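Local coordinates for acetyl-CoA hydrolase/transferase family protein (Porphyromonas gingivalis, PDB 2NVV), which probably transfers coenzyme A between carboxylic acids or hydrolyses acetyl-CoA, as a zinc-bearing member of the acetyl-CoA hydrolase/transferase family, at residues 12-17 against 152-157; 156-161 against 210-215. One frame throughout, in Å; residues are numbered along the deposited sequence.

How the contacts relate
Both contacts use strand 154-160, next to the edge of the seven-stranded parallel sheet of the N-terminal domain within this chain, and they share I156 and V157. Contact 1 takes the beginning of that strand and sets one face of it against the loop that leaves helix 8-12; contact 2 takes its later half and pairs it edge to edge with strand 206-212. Their centres are about 16 Å apart. V207, on strand 206-212 ahead of the paired segment, touches F14, R154 and I156 of contact 1. Centred about 27 Å and 25 Å from the centre of the chain, contacts 1 and 2 both lie away from the zinc-binding residues, the predicted CoA-binding residues and the predicted catalytic glutamate E284.

Contact 1. Residues 12-17 against 152-157; sequences AEFVHH and ADRIIV
Two nitrogens of R154 converge on one backbone oxygen, F14 O, early in the loop between helix 8-12 and strand 20-23. NE donates over 2.9 Å to F14 O with an N-H...O angle of 154°, arriving in the carbonyl plane on a lone pair. NH2 adds a second bond to F14 O at 3.1 Å, more bent and nearly along the C=O axis. NE and NH2 grip the oxygen side-on, and it lies almost exactly in the guanidinium plane. R154 starts from the crowded position between backbone N and carbonyl carbon (chi1 44°) and then runs extended from CG to NE, which carries its head across to the loop. NH2 also forms a salt bridge with D19, whose carboxylate accepts from H16 N as well.

The loop segment opens with a type I turn, A12 to V15, and packs on strands 154-160 and 206-212 of the parallel alpha/beta sheet.

Apolar contact comes from I156, whose CD1 lies 4.1 Å from F14 CB and 4.2 Å from V15 CG2. R154 CD lies obliquely beside the F14 ring, and F14 also touches V207 and R4.

At the guanidinium tip, H16 CD2 comes within 3.6 Å of R154 NH2, which sits near the imidazole plane at the ring's edge, the two planes 42° apart.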
loop_
_atom_site.group_PDB
_atom_site.type_symbol
_atom_site.label_atom_id
_atom_site.label_comp_id
_atom_site.label_asym_id
_atom_site.label_seq_id
_atom_site.Cartn_x
_atom_site.Cartn_y
_atom_site.Cartn_z
ATOM N N ALA A 12 12.685 -13.790 -34.880
ATOM C CA ALA A 12 11.528 -14.480 -34.317
ATOM C C ALA A 12 11.777 -15.977 -34.112
ATOM O O ALA A 12 11.085 -16.625 -33.338
ATOM C CB ALA A 12 10.315 -14.276 -35.212
ATOM N N GLU A 13 12.768 -16.521 -34.806
ATOM C CA GLU A 13 13.089 -17.938 -34.696
ATOM C C GLU A 13 13.729 -18.265 -33.355
ATOM O O GLU A 13 13.760 -19.426 -32.949
ATOM C CB GLU A 13 14.017 -18.365 -35.839
ATOM C CG GLU A 13 13.389 -18.252 -37.234
ATOM C CD GLU A 13 14.315 -18.754 -38.334
ATOM O OE1 GLU A 13 14.776 -19.911 -38.227
ATOM O OE2 GLU A 13 14.585 -18.006 -39.304
ATOM N N PHE A 14 14.229 -17.238 -32.666
ATOM C CA PHE A 14 14.861 -17.424 -31.365
ATOM C C PHE A 14 13.836 -17.487 -30.234
ATOM O O PHE A 14 14.199 -17.673 -29.068
ATOM C CB PHE A 14 15.856 -16.304 -31.079
ATOM C CG PHE A 14 17.066 -16.323 -31.968
ATOM C CD1 PHE A 14 17.054 -15.688 -33.211
ATOM C CD2 PHE A 14 18.224 -16.985 -31.569
ATOM C CE1 PHE A 14 18.174 -15.715 -34.038
ATOM C CE2 PHE A 14 19.347 -17.015 -32.390
ATOM C CZ PHE A 14 19.321 -16.379 -33.625
ATOM N N VAL A 15 12.561 -17.320 -30.580
ATOM C CA VAL A 15 11.483 -17.383 -29.599
ATOM C C VAL A 15 10.719 -18.672 -29.858
ATOM O O VAL A 15 10.284 -18.931 -30.984
ATOM C CB VAL A 15 10.519 -16.178 -29.727
ATOM C CG1 VAL A 15 9.368 -16.325 -28.749
ATOM C CG2 VAL A 15 11.271 -14.875 -29.469
ATOM N N HIS A 16 10.563 -19.481 -28.814
ATOM C CA HIS A 16 9.875 -20.760 -28.945
ATOM C C HIS A 16 8.658 -20.849 -28.039
ATOM O O HIS A 16 8.499 -20.055 -27.111
ATOM C CB HIS A 16 10.843 -21.886 -28.617
ATOM C CG HIS A 16 12.186 -21.719 -29.248
ATOM N ND1 HIS A 16 12.429 -22.003 -30.575
ATOM C CD2 HIS A 16 13.355 -21.262 -28.742
ATOM C CE1 HIS A 16 13.689 -21.730 -30.859
ATOM N NE2 HIS A 16 14.273 -21.278 -29.763
ATOM N N HIS A 17 7.794 -21.816 -28.313
ATOM C CA HIS A 17 6.598 -21.990 -27.513
ATOM C C HIS A 17 6.996 -22.199 -26.065
ATOM O O HIS A 17 7.983 -22.883 -25.773
ATOM C CB HIS A 17 5.795 -23.191 -28.011
ATOM C CG HIS A 17 4.743 -23.649 -27.051
ATOM N ND1 HIS A 17 4.782 -24.884 -26.438
ATOM C CD2 HIS A 17 3.643 -23.023 -26.571
ATOM C CE1 HIS A 17 3.749 -25.000 -25.621
ATOM N NE2 HIS A 17 3.043 -23.884 -25.682
ATOM N N ALA A 152 17.649 -12.490 -18.899
ATOM C CA ALA A 152 17.414 -13.224 -20.150
ATOM C C ALA A 152 18.580 -14.063 -20.628
ATOM O O ALA A 152 19.733 -13.684 -20.464
ATOM C CB ALA A 152 17.000 -12.257 -21.258
ATOM N N ASP A 153 18.265 -15.209 -21.228
ATOM C CA ASP A 153 19.270 -16.110 -21.772
ATOM C C ASP A 153 19.833 -15.502 -23.062
ATOM O O ASP A 153 21.030 -15.596 -23.345
ATOM C CB ASP A 153 18.643 -17.464 -22.093
ATOM C CG ASP A 153 18.421 -18.318 -20.864
ATOM O OD1 ASP A 153 17.648 -19.297 -20.967
ATOM O OD2 ASP A 153 19.024 -18.029 -19.806
ATOM N N ARG A 154 18.955 -14.892 -23.850
ATOM C CA ARG A 154 19.364 -14.261 -25.099
ATOM C C ARG A 154 18.588 -12.973 -25.324
ATOM O O ARG A 154 17.445 -12.835 -24.878
ATOM C CB ARG A 154 19.174 -15.224 -26.273
ATOM C CG ARG A 154 17.866 -15.972 -26.240
ATOM C CD ARG A 154 17.804 -17.067 -27.303
ATOM N NE ARG A 154 16.494 -17.718 -27.307
ATOM C CZ ARG A 154 16.047 -18.493 -26.330
ATOM N NH1 ARG A 154 16.811 -18.721 -25.273
ATOM N NH2 ARG A 154 14.829 -19.016 -26.386
ATOM N N ILE A 155 19.227 -12.023 -26.005
ATOM C CA ILE A 155 18.625 -10.721 -26.269
ATOM C C ILE A 155 18.476 -10.420 -27.745
ATOM O O ILE A 155 19.400 -10.630 -28.525
ATOM C CB ILE A 155 19.463 -9.595 -25.638
ATOM C CG1 ILE A 155 19.548 -9.803 -24.124
ATOM C CG2 ILE A 155 18.857 -8.238 -25.972
ATOM C CD1 ILE A 155 20.473 -8.843 -23.423
ATOM N N ILE A 156 17.296 -9.931 -28.122
ATOM C CA ILE A 156 17.015 -9.557 -29.502
ATOM C C ILE A 156 16.885 -8.041 -29.536
ATOM O O ILE A 156 15.928 -7.485 -29.007
ATOM C CB ILE A 156 15.696 -10.180 -30.012
ATOM C CG1 ILE A 156 15.819 -11.708 -30.056
ATOM C CG2 ILE A 156 15.361 -9.616 -31.383
ATOM C CD1 ILE A 156 14.546 -12.412 -30.496
ATOM N N VAL A 157 17.856 -7.378 -30.149
ATOM C CA VAL A 157 17.855 -5.919 -30.241
ATOM C C VAL A 157 17.226 -5.361 -31.524
ATOM O O VAL A 157 17.351 -5.931 -32.608
ATOM C CB VAL A 157 19.284 -5.359 -30.127
ATOM C CG1 VAL A 157 19.247 -3.834 -30.137
ATOM C CG2 VAL A 157 19.949 -5.896 -28.862
#

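Contact 2. Residues 156-161 against 210-215; sequences IVELND and VRTSEP
Parallel backbone pairing carries this contact, in the register E158-V210, L159-R211 and N160-T212. V210 N bonds to V157 O at 2.8 Å and is almost straight at 173°; L159 N donates to V210 O in a more bent bond and T212 N to L159 O in a nearly straight one, both from above the carbonyl plane. Beyond the bridges D161 N reaches T212 O at 2.7 Å.

The side chain of N160, CG anti to the backbone N (chi1 -156°), carries the pairing past the strand end. Its OD1 accepts from E214 N at 2.8 Å, while ND2 donates to E214 O at 3.2 Å on a lone pair, so one amide clasps both backbone polar groups of E214. On the same face T212 CG2 packs against E158 CG, the side chains crossing at about a right angle.

Second-shell partners fix these groups: E126 accepts from N160 ND2, K162 N donates to N160 OD1, and K33 N bonds to the E158 carboxylate. E214 forms a salt bridge with R66.

Strand 122-127 flanks strand 154-160 across from strand 206-212, one of the sheet's two outermost strands within this chain, and helix 8-12 covers I156 and V210 through A11.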
loop_
_atom_site.group_PDB
_atom_site.type_symbol
_atom_site.label_atom_id
_atom_site.label_comp_id
_atom_site.label_asym_id
_atom_site.label_seq_id
_atom_site.Cartn_x
_atom_site.Cartn_y
_atom_site.Cartn_z
ATOM N N ILE A 156 17.296 -9.931 -28.122
ATOM C CA ILE A 156 17.015 -9.557 -29.502
ATOM C C ILE A 156 16.885 -8.041 -29.536
ATOM O O ILE A 156 15.928 -7.485 -29.007
ATOM C CB ILE A 156 15.696 -10.180 -30.012
ATOM C CG1 ILE A 156 15.819 -11.708 -30.056
ATOM C CG2 ILE A 156 15.361 -9.616 -31.383
ATOM C CD1 ILE A 156 14.546 -12.412 -30.496
ATOM N N VAL A 157 17.856 -7.378 -30.149
ATOM C CA VAL A 157 17.855 -5.919 -30.241
ATOM C C VAL A 157 17.226 -5.361 -31.524
ATOM O O VAL A 157 17.351 -5.931 -32.608
ATOM C CB VAL A 157 19.284 -5.359 -30.127
ATOM C CG1 VAL A 157 19.247 -3.834 -30.137
ATOM C CG2 VAL A 157 19.949 -5.896 -28.862
ATOM N N GLU A 158 16.563 -4.224 -31.376
ATOM C CA GLU A 158 15.887 -3.545 -32.470
ATOM C C GLU A 158 16.451 -2.118 -32.513
ATOM O O GLU A 158 16.143 -1.308 -31.648
ATOM C CB GLU A 158 14.395 -3.538 -32.164
ATOM C CG GLU A 158 13.477 -3.413 -33.346
ATOM C CD GLU A 158 12.036 -3.758 -32.991
ATOM O OE1 GLU A 158 11.696 -4.960 -32.889
ATOM O OE2 GLU A 158 11.246 -2.816 -32.799
ATOM N N LEU A 159 17.283 -1.828 -33.513
ATOM C CA LEU A 159 17.926 -0.516 -33.663
ATOM C C LEU A 159 17.069 0.468 -34.462
ATOM O O LEU A 159 17.063 0.436 -35.696
ATOM C CB LEU A 159 19.269 -0.684 -34.368
ATOM C CG LEU A 159 20.500 0.094 -33.891
ATOM C CD1 LEU A 159 21.535 0.064 -34.994
ATOM C CD2 LEU A 159 20.162 1.522 -33.550
ATOM N N ASN A 160 16.373 1.359 -33.757
ATOM C CA ASN A 160 15.490 2.333 -34.396
ATOM C C ASN A 160 16.186 3.571 -34.968
ATOM O O ASN A 160 16.897 4.283 -34.272
ATOM C CB ASN A 160 14.416 2.779 -33.406
ATOM C CG ASN A 160 13.178 3.299 -34.091
ATOM O OD1 ASN A 160 13.253 3.871 -35.174
ATOM N ND2 ASN A 160 12.027 3.115 -33.458
ATOM N N ASP A 161 15.951 3.818 -36.249
ATOM C CA ASP A 161 16.497 4.963 -36.980
ATOM C C ASP A 161 16.116 6.313 -36.370
ATOM O O ASP A 161 16.931 7.216 -36.268
ATOM C CB ASP A 161 15.957 4.953 -38.413
ATOM C CG ASP A 161 16.988 4.546 -39.417
ATOM O OD1 ASP A 161 18.017 5.246 -39.500
ATOM O OD2 ASP A 161 16.777 3.536 -40.122
ATOM N N VAL A 210 18.152 -6.108 -35.260
ATOM C CA VAL A 210 17.261 -5.808 -36.379
ATOM C C VAL A 210 17.163 -4.298 -36.543
ATOM O O VAL A 210 16.808 -3.584 -35.602
ATOM C CB VAL A 210 15.833 -6.363 -36.127
ATOM C CG1 VAL A 210 14.974 -6.168 -37.360
ATOM C CG2 VAL A 210 15.893 -7.835 -35.741
ATOM N N ARG A 211 17.483 -3.804 -37.732
ATOM C CA ARG A 211 17.416 -2.374 -37.970
ATOM C C ARG A 211 15.994 -1.971 -38.293
ATOM O O ARG A 211 15.323 -2.613 -39.101
ATOM C CB ARG A 211 18.326 -1.971 -39.131
ATOM C CG ARG A 211 19.806 -2.157 -38.884
ATOM C CD ARG A 211 20.615 -1.371 -39.910
ATOM N NE ARG A 211 22.058 -1.588 -39.800
ATOM C CZ ARG A 211 22.700 -2.639 -40.303
ATOM N NH1 ARG A 211 22.033 -3.589 -40.959
ATOM N NH2 ARG A 211 24.015 -2.739 -40.155
ATOM N N THR A 212 15.527 -0.904 -37.660
ATOM C CA THR A 212 14.177 -0.418 -37.911
ATOM C C THR A 212 14.192 1.096 -38.033
ATOM O O THR A 212 15.197 1.747 -37.766
ATOM C CB THR A 212 13.200 -0.787 -36.763
ATOM O OG1 THR A 212 13.518 -0.020 -35.597
ATOM C CG2 THR A 212 13.299 -2.275 -36.431
ATOM N N SER A 213 13.065 1.646 -38.459
ATOM C CA SER A 213 12.915 3.085 -38.585
ATOM C C SER A 213 11.453 3.304 -38.282
ATOM O O SER A 213 10.615 3.283 -39.170
ATOM C CB SER A 213 13.249 3.545 -39.999
ATOM O OG SER A 213 13.270 4.960 -40.066
ATOM N N GLU A 214 11.144 3.477 -37.010
ATOM C CA GLU A 214 9.764 3.658 -36.591
ATOM C C GLU A 214 9.561 4.993 -35.885
ATOM O O GLU A 214 10.110 5.241 -34.810
ATOM C CB GLU A 214 9.346 2.502 -35.668
ATOM C CG GLU A 214 9.555 1.122 -36.279
ATOM C CD GLU A 214 8.622 0.852 -37.442
ATOM O OE1 GLU A 214 8.938 -0.027 -38.271
ATOM O OE2 GLU A 214 7.561 1.508 -37.522
ATOM N N PRO A 215 8.765 5.880 -36.496
ATOM C CA PRO A 215 8.486 7.197 -35.925
ATOM C C PRO A 215 7.392 7.129 -34.869
ATOM O O PRO A 215 6.664 6.156 -34.801
ATOM C CB PRO A 215 8.055 8.003 -37.142
ATOM C CG PRO A 215 7.283 6.984 -37.926
ATOM C CD PRO A 215 8.179 5.761 -37.847
#